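Local coordinates for ABC transporter substrate binding protein (Ribose) (Agrobacterium vitis S4, PDB 4WT7) that probably serves as the solute-binding component of a sugar ABC transporter, capturing a carbohydrate or polyol ligand, with D-allitol bound in this crystal, at residues I137-D148 with E244-G252; I149-F158 with S218-W226. One frame throughout, in Å; residues are numbered along the deposited sequence.

Interaction 1 of 2, residues I137-D148 with E244-G252. With X9X (D-allitol), chain C.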
loop_
_atom_site.group_PDB
_atom_site.type_symbol
_atom_site.label_atom_id
_atom_site.label_comp_id
_atom_site.label_asym_id
_atom_site.label_seq_id
_atom_site.Cartn_x
_atom_site.Cartn_y
_atom_site.Cartn_z
ATOM N N ILE A 137 -7.940 6.569 5.145
ATOM C CA ILE A 137 -6.923 7.022 4.210
ATOM C C ILE A 137 -7.537 7.544 2.913
ATOM O O ILE A 137 -7.239 8.655 2.454
ATOM C CB ILE A 137 -5.955 5.887 3.870
ATOM C CG1 ILE A 137 -4.949 5.724 5.011
ATOM C CG2 ILE A 137 -5.193 6.190 2.566
ATOM C CD1 ILE A 137 -3.929 4.644 4.768
ATOM N N GLY A 138 -8.386 6.728 2.304
ATOM C CA GLY A 138 -8.858 7.044 0.977
ATOM C C GLY A 138 -9.755 8.245 1.014
ATOM O O GLY A 138 -9.673 9.094 0.128
ATOM N N LYS A 139 -10.593 8.353 2.043
ATOM C CA LYS A 139 -11.472 9.520 2.160
ATOM C C LYS A 139 -10.679 10.824 2.449
ATOM O O LYS A 139 -10.958 11.908 1.900
ATOM C CB LYS A 139 -12.509 9.256 3.271
ATOM C CG LYS A 139 -12.915 10.515 4.026
ATOM C CD LYS A 139 -13.426 10.212 5.402
ATOM C CE LYS A 139 -12.341 10.223 6.436
ATOM N NZ LYS A 139 -12.546 11.365 7.361
ATOM N N ASP A 140 -9.714 10.729 3.349
ATOM C CA ASP A 140 -8.920 11.870 3.687
ATOM C C ASP A 140 -8.143 12.369 2.470
ATOM O O ASP A 140 -8.053 13.567 2.250
ATOM C CB ASP A 140 -7.944 11.541 4.826
ATOM C CG ASP A 140 -8.633 11.402 6.187
ATOM O OD1 ASP A 140 -9.750 11.937 6.401
ATOM O OD2 ASP A 140 -8.034 10.736 7.045
ATOM N N LEU A 141 -7.534 11.457 1.717
ATOM C CA LEU A 141 -6.785 11.855 0.537
ATOM C C LEU A 141 -7.746 12.532 -0.471
ATOM O O LEU A 141 -7.493 13.642 -0.970
ATOM C CB LEU A 141 -6.067 10.643 -0.078
ATOM C CG LEU A 141 -5.164 10.889 -1.277
ATOM C CD1 LEU A 141 -4.089 11.847 -0.835
ATOM C CD2 LEU A 141 -4.533 9.593 -1.793
ATOM N N ALA A 142 -8.899 11.919 -0.686
ATOM C CA ALA A 142 -9.831 12.429 -1.669
ATOM C C ALA A 142 -10.334 13.822 -1.278
ATOM O O ALA A 142 -10.446 14.709 -2.114
ATOM C CB ALA A 142 -10.997 11.448 -1.876
ATOM N N LEU A 143 -10.641 14.019 0.001
ATOM C CA LEU A 143 -11.148 15.310 0.447
ATOM C C LEU A 143 -10.066 16.381 0.286
ATOM O O LEU A 143 -10.350 17.526 -0.066
ATOM C CB LEU A 143 -11.661 15.234 1.893
ATOM C CG LEU A 143 -12.978 14.460 2.033
ATOM C CD1 LEU A 143 -13.275 14.114 3.502
ATOM C CD2 LEU A 143 -14.109 15.279 1.462
ATOM N N GLN A 144 -8.824 15.995 0.545
ATOM C CA GLN A 144 -7.712 16.910 0.362
ATOM C C GLN A 144 -7.635 17.297 -1.111
ATOM O O GLN A 144 -7.499 18.470 -1.457
ATOM C CB GLN A 144 -6.405 16.273 0.818
ATOM C CG GLN A 144 -5.185 17.188 0.597
ATOM C CD GLN A 144 -4.939 18.073 1.786
ATOM O OE1 GLN A 144 -4.739 17.577 2.887
ATOM N NE2 GLN A 144 -4.968 19.382 1.584
ATOM N N LEU A 145 -7.723 16.295 -1.973
ATOM C CA LEU A 145 -7.640 16.499 -3.406
ATOM C C LEU A 145 -8.723 17.491 -3.840
ATOM O O LEU A 145 -8.432 18.498 -4.487
ATOM C CB LEU A 145 -7.732 15.156 -4.166
ATOM C CG LEU A 145 -7.576 15.245 -5.706
ATOM C CD1 LEU A 145 -7.134 13.934 -6.331
ATOM C CD2 LEU A 145 -8.875 15.654 -6.355
ATOM N N VAL A 146 -9.971 17.217 -3.457
ATOM C CA VAL A 146 -11.121 18.035 -3.849
ATOM C C VAL A 146 -10.973 19.483 -3.351
ATOM O O VAL A 146 -11.045 20.455 -4.142
ATOM C CB VAL A 146 -12.455 17.401 -3.353
ATOM C CG1 VAL A 146 -13.607 18.404 -3.410
ATOM C CG2 VAL A 146 -12.796 16.163 -4.187
ATOM N N SER A 147 -10.763 19.637 -2.052
ATOM C CA SER A 147 -10.469 20.966 -1.496
ATOM C C SER A 147 -9.360 21.665 -2.318
ATOM O O SER A 147 -9.539 22.785 -2.789
ATOM C CB SER A 147 -10.129 20.856 -0.003
ATOM O OG SER A 147 -9.529 22.038 0.508
ATOM N N ASP A 148 -8.259 20.966 -2.566
ATOM C CA ASP A 148 -7.119 21.537 -3.267
ATOM C C ASP A 148 -7.447 22.076 -4.660
ATOM O O ASP A 148 -6.821 23.053 -5.130
ATOM C CB ASP A 148 -6.021 20.489 -3.437
ATOM C CG ASP A 148 -5.104 20.343 -2.214
ATOM O OD1 ASP A 148 -5.304 20.998 -1.174
ATOM O OD2 ASP A 148 -4.171 19.523 -2.310
ATOM N N GLU A 244 1.240 23.253 -12.515
ATOM C CA GLU A 244 -0.038 23.699 -11.989
ATOM C C GLU A 244 -0.788 22.452 -11.507
ATOM O O GLU A 244 -1.613 22.519 -10.592
ATOM C CB GLU A 244 -0.842 24.456 -13.048
ATOM C CG GLU A 244 -1.394 23.592 -14.187
ATOM C CD GLU A 244 -0.389 23.300 -15.285
ATOM O OE1 GLU A 244 0.789 23.719 -15.208
ATOM O OE2 GLU A 244 -0.785 22.659 -16.249
ATOM N N ILE A 245 -0.463 21.310 -12.107
ATOM C CA ILE A 245 -1.119 20.033 -11.768
ATOM C C ILE A 245 -0.620 19.494 -10.422
ATOM O O ILE A 245 0.588 19.492 -10.180
ATOM C CB ILE A 245 -0.844 18.978 -12.862
ATOM C CG1 ILE A 245 -1.416 19.446 -14.203
ATOM C CG2 ILE A 245 -1.426 17.628 -12.479
ATOM C CD1 ILE A 245 -0.990 18.605 -15.373
ATOM N N LYS A 246 -1.535 19.036 -9.561
ATOM C CA LYS A 246 -1.170 18.530 -8.220
ATOM C C LYS A 246 -1.224 17.007 -8.148
ATOM O O LYS A 246 -2.117 16.381 -8.720
ATOM C CB LYS A 246 -2.121 19.092 -7.152
ATOM C CG LYS A 246 -2.007 20.618 -6.948
ATOM C CD LYS A 246 -3.180 21.174 -6.115
ATOM C CE LYS A 246 -2.990 22.646 -5.791
ATOM N NZ LYS A 246 -2.750 23.405 -7.023
ATOM N N THR A 247 -0.296 16.399 -7.414
ATOM C CA THR A 247 -0.307 14.937 -7.299
ATOM C C THR A 247 -0.615 14.444 -5.884
ATOM O O THR A 247 -0.392 15.149 -4.897
ATOM C CB THR A 247 1.000 14.290 -7.854
ATOM O OG1 THR A 247 2.075 14.411 -6.901
ATOM C CG2 THR A 247 1.398 14.982 -9.166
ATOM N N TYR A 248 -1.111 13.202 -5.814
ATOM C CA TYR A 248 -1.655 12.655 -4.575
ATOM C C TYR A 248 -1.323 11.176 -4.457
ATOM O O TYR A 248 -1.350 10.468 -5.443
ATOM C CB TYR A 248 -3.180 12.845 -4.562
ATOM C CG TYR A 248 -3.566 14.294 -4.536
ATOM C CD1 TYR A 248 -3.663 14.991 -3.331
ATOM C CD2 TYR A 248 -3.782 14.985 -5.710
ATOM C CE1 TYR A 248 -3.989 16.314 -3.299
ATOM C CE2 TYR A 248 -4.076 16.353 -5.692
ATOM C CZ TYR A 248 -4.179 17.007 -4.486
ATOM O OH TYR A 248 -4.496 18.346 -4.475
ATOM N N GLY A 249 -1.012 10.720 -3.241
ATOM C CA GLY A 249 -0.726 9.315 -3.023
ATOM C C GLY A 249 -0.649 8.851 -1.571
ATOM O O GLY A 249 -0.980 9.580 -0.621
ATOM N N VAL A 250 -0.189 7.613 -1.415
ATOM C CA VAL A 250 -0.158 6.966 -0.126
ATOM C C VAL A 250 1.127 6.168 0.052
ATOM O O VAL A 250 1.691 5.672 -0.931
ATOM C CB VAL A 250 -1.371 5.988 -0.027
ATOM C CG1 VAL A 250 -1.405 5.295 1.305
ATOM C CG2 VAL A 250 -2.658 6.716 -0.308
ATOM N N ASP A 251 1.552 6.065 1.317
ATOM C CA ASP A 251 2.662 5.243 1.834
ATOM C C ASP A 251 3.644 6.099 2.670
ATOM O O ASP A 251 4.191 5.627 3.672
ATOM C CB ASP A 251 3.445 4.507 0.740
ATOM C CG ASP A 251 2.717 3.296 0.206
ATOM O OD1 ASP A 251 1.566 3.081 0.620
ATOM O OD2 ASP A 251 3.300 2.596 -0.672
ATOM N N GLY A 252 3.854 7.352 2.247
ATOM C CA GLY A 252 4.912 8.171 2.817
ATOM C C GLY A 252 6.304 7.577 2.644
ATOM O O GLY A 252 7.086 7.501 3.594
HETATM O OAA X9X C . 0.014 -3.160 -4.058
HETATM C CAG X9X C . 0.765 -2.022 -4.284
HETATM C CAI X9X C . 1.004 -1.088 -3.143
HETATM O OAC X9X C . -0.161 -0.383 -2.785
HETATM C CAK X9X C . 1.675 -1.789 -1.998
HETATM O OAE X9X C . 2.783 -2.399 -2.537
HETATM C CAL X9X C . 2.197 -0.799 -0.954
HETATM O OAF X9X C . 3.047 0.134 -1.524
HETATM C CAJ X9X C . 1.168 -0.134 -0.063
HETATM O OAD X9X C . 0.545 0.961 -0.641
HETATM C CAH X9X C . 0.134 -1.056 0.550
HETATM O OAB X9X C . -0.376 -0.645 1.801
#
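Helix 134-148 lies against strand 246-249 in the second lobe of a periplasmic binding protein, an alpha/beta layer in which Y248 and L145 form the centre of the contact. The two elements run nearly antiparallel (173°), their axes 9.2 Å apart. L145 covers one face of the Y248 ring: its CB stands 3.9 Å from the ring centroid, almost on the normal, a CH-pi contact, and L145 CD1 reaches Y248 CD2 at 3.6 Å. L141 CD1 meets the same ring at its edge. With CG anti to the backbone N (chi1 -176°), L141 also brings CD2 to 3.7 Å from V250 CG2, and I137 CG2 touches that same valine methyl. At the far end Y248 OH appears to donate to D148 OD2, at the ring edge in its plane, but the hydroxyl is modelled too close to D148, so this bond is doubtful. D148 OD1 takes a nearly straight bond from Q144 NE2 (3.2 Å). Beyond the corner at V250, D251 grips D-allitol with both oxygens, OD1 at 2.7 Å from OAD and OD2 at 2.6 Å from OAF. Around this, L141 and L145 pack on strand 221-224, Y248 on strand 267-272, and A142 on helix 165-178.

Interaction 2 of 2, residues I149-F158 with S218-W226. With X9X (D-allitol), chain C.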
loop_
_atom_site.group_PDB
_atom_site.type_symbol
_atom_site.label_atom_id
_atom_site.label_comp_id
_atom_site.label_asym_id
_atom_site.label_seq_id
_atom_site.Cartn_x
_atom_site.Cartn_y
_atom_site.Cartn_z
ATOM N N ILE A 149 -8.352 21.405 -5.364
ATOM C CA ILE A 149 -8.656 21.803 -6.736
ATOM C C ILE A 149 -9.934 22.629 -6.827
ATOM O O ILE A 149 -10.444 22.861 -7.911
ATOM C CB ILE A 149 -8.744 20.616 -7.740
ATOM C CG1 ILE A 149 -9.971 19.739 -7.476
ATOM C CG2 ILE A 149 -7.454 19.794 -7.757
ATOM C CD1 ILE A 149 -10.220 18.774 -8.611
ATOM N N GLY A 150 -10.416 23.117 -5.696
ATOM C CA GLY A 150 -11.557 23.997 -5.701
ATOM C C GLY A 150 -12.869 23.302 -6.008
ATOM O O GLY A 150 -13.860 23.969 -6.329
ATOM N N GLY A 151 -12.906 21.974 -5.896
ATOM C CA GLY A 151 -14.154 21.280 -6.039
ATOM C C GLY A 151 -14.528 21.115 -7.496
ATOM O O GLY A 151 -15.681 20.777 -7.812
ATOM N N GLU A 152 -13.545 21.271 -8.381
ATOM C CA GLU A 152 -13.808 21.302 -9.813
ATOM C C GLU A 152 -12.547 20.969 -10.616
ATOM O O GLU A 152 -11.466 21.438 -10.303
ATOM C CB GLU A 152 -14.333 22.700 -10.174
ATOM C CG GLU A 152 -14.595 22.939 -11.630
ATOM C CD GLU A 152 -15.391 24.227 -11.863
ATOM O OE1 GLU A 152 -15.355 25.125 -10.973
ATOM O OE2 GLU A 152 -16.065 24.318 -12.928
ATOM N N GLY A 153 -12.694 20.137 -11.639
ATOM C CA GLY A 153 -11.597 19.818 -12.531
ATOM C C GLY A 153 -11.383 18.338 -12.811
ATOM O O GLY A 153 -12.030 17.463 -12.231
ATOM N N ASN A 154 -10.424 18.069 -13.691
ATOM C CA ASN A 154 -10.185 16.738 -14.206
ATOM C C ASN A 154 -9.007 16.084 -13.498
ATOM O O ASN A 154 -7.982 16.733 -13.209
ATOM C CB ASN A 154 -10.007 16.799 -15.730
ATOM C CG ASN A 154 -11.285 17.259 -16.436
ATOM O OD1 ASN A 154 -12.394 16.872 -16.052
ATOM N ND2 ASN A 154 -11.143 18.119 -17.423
ATOM N N VAL A 155 -9.188 14.808 -13.183
ATOM C CA VAL A 155 -8.234 14.032 -12.400
ATOM C C VAL A 155 -7.795 12.807 -13.172
ATOM O O VAL A 155 -8.626 12.016 -13.633
ATOM C CB VAL A 155 -8.862 13.580 -11.066
ATOM C CG1 VAL A 155 -7.847 12.861 -10.202
ATOM C CG2 VAL A 155 -9.412 14.774 -10.315
ATOM N N VAL A 156 -6.485 12.661 -13.330
ATOM C CA VAL A 156 -5.926 11.476 -13.918
ATOM C C VAL A 156 -5.732 10.494 -12.769
ATOM O O VAL A 156 -5.218 10.845 -11.682
ATOM C CB VAL A 156 -4.569 11.756 -14.600
ATOM C CG1 VAL A 156 -3.956 10.473 -15.116
ATOM C CG2 VAL A 156 -4.702 12.784 -15.735
ATOM N N VAL A 157 -6.151 9.265 -12.990
ATOM C CA VAL A 157 -6.189 8.296 -11.910
ATOM C C VAL A 157 -5.368 7.095 -12.337
ATOM O O VAL A 157 -5.570 6.599 -13.454
ATOM C CB VAL A 157 -7.646 7.821 -11.643
ATOM C CG1 VAL A 157 -7.630 6.474 -11.021
ATOM C CG2 VAL A 157 -8.428 8.819 -10.786
ATOM N N PHE A 158 -4.443 6.652 -11.485
ATOM C CA PHE A 158 -3.730 5.376 -11.659
ATOM C C PHE A 158 -4.463 4.349 -10.796
ATOM O O PHE A 158 -4.533 4.506 -9.565
ATOM C CB PHE A 158 -2.277 5.453 -11.150
ATOM C CG PHE A 158 -1.283 6.098 -12.128
ATOM C CD1 PHE A 158 -0.682 5.349 -13.144
ATOM C CD2 PHE A 158 -0.906 7.425 -11.980
ATOM C CE1 PHE A 158 0.248 5.936 -14.021
ATOM C CE2 PHE A 158 0.016 8.011 -12.850
ATOM C CZ PHE A 158 0.605 7.261 -13.855
ATOM N N SER A 218 -6.692 21.890 -17.995
ATOM C CA SER A 218 -7.559 20.784 -18.410
ATOM C C SER A 218 -7.308 19.490 -17.618
ATOM O O SER A 218 -8.036 18.494 -17.762
ATOM C CB SER A 218 -7.419 20.527 -19.915
ATOM O OG SER A 218 -6.135 20.031 -20.223
ATOM N N ILE A 219 -6.240 19.493 -16.833
ATOM C CA ILE A 219 -5.994 18.469 -15.804
ATOM C C ILE A 219 -5.631 19.239 -14.539
ATOM O O ILE A 219 -4.906 20.225 -14.619
ATOM C CB ILE A 219 -4.815 17.551 -16.172
ATOM C CG1 ILE A 219 -5.110 16.825 -17.481
ATOM C CG2 ILE A 219 -4.512 16.592 -15.028
ATOM C CD1 ILE A 219 -3.987 15.982 -18.007
ATOM N N LYS A 220 -6.135 18.822 -13.383
ATOM C CA LYS A 220 -5.847 19.550 -12.150
ATOM C C LYS A 220 -5.143 18.676 -11.134
ATOM O O LYS A 220 -4.399 19.189 -10.274
ATOM C CB LYS A 220 -7.116 20.148 -11.547
ATOM C CG LYS A 220 -7.896 21.005 -12.518
ATOM C CD LYS A 220 -7.951 22.480 -12.159
ATOM C CE LYS A 220 -8.694 22.682 -10.839
ATOM N NZ LYS A 220 -9.718 23.773 -10.857
ATOM N N ALA A 221 -5.355 17.361 -11.224
ATOM C CA ALA A 221 -4.724 16.448 -10.293
ATOM C C ALA A 221 -4.415 15.079 -10.907
ATOM O O ALA A 221 -4.981 14.688 -11.954
ATOM C CB ALA A 221 -5.598 16.271 -9.074
ATOM N N ILE A 222 -3.501 14.375 -10.252
ATOM C CA ILE A 222 -3.203 12.999 -10.582
ATOM C C ILE A 222 -3.176 12.207 -9.268
ATOM O O ILE A 222 -2.409 12.538 -8.326
ATOM C CB ILE A 222 -1.862 12.863 -11.272
ATOM C CG1 ILE A 222 -1.790 13.820 -12.460
ATOM C CG2 ILE A 222 -1.639 11.434 -11.722
ATOM C CD1 ILE A 222 -0.537 13.684 -13.210
ATOM N N TRP A 223 -4.008 11.188 -9.229
ATOM C CA TRP A 223 -4.219 10.371 -8.046
ATOM C C TRP A 223 -3.653 8.984 -8.270
ATOM O O TRP A 223 -3.758 8.431 -9.368
ATOM C CB TRP A 223 -5.718 10.255 -7.787
ATOM C CG TRP A 223 -6.126 9.401 -6.578
ATOM C CD1 TRP A 223 -6.456 9.862 -5.338
ATOM C CD2 TRP A 223 -6.251 7.967 -6.516
ATOM N NE1 TRP A 223 -6.783 8.815 -4.508
ATOM C CE2 TRP A 223 -6.657 7.640 -5.199
ATOM C CE3 TRP A 223 -6.056 6.928 -7.433
ATOM C CZ2 TRP A 223 -6.880 6.316 -4.783
ATOM C CZ3 TRP A 223 -6.258 5.630 -7.029
ATOM C CH2 TRP A 223 -6.675 5.328 -5.713
ATOM N N SER A 224 -3.091 8.419 -7.209
ATOM C CA SER A 224 -2.591 7.058 -7.212
ATOM C C SER A 224 -2.863 6.469 -5.843
ATOM O O SER A 224 -2.954 7.203 -4.863
ATOM C CB SER A 224 -1.089 7.087 -7.459
ATOM O OG SER A 224 -0.830 7.814 -8.646
ATOM N N ALA A 225 -2.912 5.146 -5.762
ATOM C CA ALA A 225 -3.302 4.471 -4.522
ATOM C C ALA A 225 -2.102 4.269 -3.593
ATOM O O ALA A 225 -2.261 3.956 -2.401
ATOM C CB ALA A 225 -3.976 3.126 -4.846
ATOM N N TRP A 226 -0.905 4.446 -4.157
ATOM C CA TRP A 226 0.345 4.381 -3.431
ATOM C C TRP A 226 1.299 5.351 -4.127
ATOM O O TRP A 226 1.008 5.810 -5.213
ATOM C CB TRP A 226 0.905 2.960 -3.382
ATOM C CG TRP A 226 1.128 2.353 -4.722
ATOM C CD1 TRP A 226 0.191 2.143 -5.701
ATOM C CD2 TRP A 226 2.351 1.844 -5.225
ATOM N NE1 TRP A 226 0.770 1.559 -6.805
ATOM C CE2 TRP A 226 2.096 1.352 -6.537
ATOM C CE3 TRP A 226 3.632 1.736 -4.715
ATOM C CZ2 TRP A 226 3.104 0.794 -7.335
ATOM C CZ3 TRP A 226 4.619 1.176 -5.496
ATOM C CH2 TRP A 226 4.356 0.719 -6.789
HETATM O OAA X9X C . 0.014 -3.160 -4.058
HETATM C CAG X9X C . 0.765 -2.022 -4.284
HETATM C CAI X9X C . 1.004 -1.088 -3.143
HETATM O OAC X9X C . -0.161 -0.383 -2.785
HETATM C CAK X9X C . 1.675 -1.789 -1.998
HETATM O OAE X9X C . 2.783 -2.399 -2.537
HETATM C CAL X9X C . 2.197 -0.799 -0.954
HETATM O OAF X9X C . 3.047 0.134 -1.524
HETATM C CAJ X9X C . 1.168 -0.134 -0.063
HETATM O OAD X9X C . 0.545 0.961 -0.641
HETATM C CAH X9X C . 0.134 -1.056 0.550
HETATM O OAB X9X C . -0.376 -0.645 1.801
HETATM O O HOH W 1 -2.588 3.129 -8.125
#
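Strands 153-158 and 221-224 pair in parallel in the second-lobe sheet of this periplasmic binding protein, V155 level with A221, V156 with I222 and V157 with W223. Their backbone bonds alternate along the pair: V156 N gives to A221 O (2.9 Å), V156 O receives W223 N, and F158 N gives to W223 O. Both tryptophan bonds run nearly along the C=O axis. I222 CA and V155 CA add CA-H...O contacts to V156 O and A221 O. V155 turns its backbone bonds to K185 and I187, on the 184-186 side.

At the start, N154 O accepts K220 N at 2.8 Å and, weakly, A221 N. The N154 side chain returns ND2 to S218 O, which lies in its amide plane, whereas ND2 sits above the S218 carbonyl plane, 39° out of it. Helix 134-148 ends in a Schellman motif with G150 at C-prime, and a type I' turn spans I149 to E152. K220, bent at chi2, chi3 and chi4, curls over this turn so that NZ hydrogen-bonds to I149 O at 3.2 Å and, weakly, to E152 O.

V156 CG2 packs on I219 CG2, and F158 CE2 on I222 CG2, on the side covered by helix 198-212. V157 and W223 lie side by side on the side of helix 165-178. Further along the chain, the W226 ring has allitol CAI over one face, and W226 NE1 is hydrogen-bonded to D193 OD2. Between the two segments, one water donates to F158 O at 2.8 Å and accepts from A225 N at 3.1 Å.

Both contacts are largely buried and build the same sheet: interaction 1 lays a helix on it, whereas interaction 2 joins two of its strands. Helix 134-148 leads through a tight turn into strand 153-158, and strands 221-224 and 246-249 are neighbours, probably joined by I222 N to K246 O and Y248 N to I222 O. Interaction 1 relies on leucines against a tyrosine ring and on I137, L141 and V250 packed together; interaction 2 rests chiefly on backbone bonds, with apolar packing on both sheet faces. Their more exposed ends carry K246 and D148, and K220 and N154. At the other end, D251 accepts hydrogen bonds from two allitol hydroxyls, while W226 supplies a ring face.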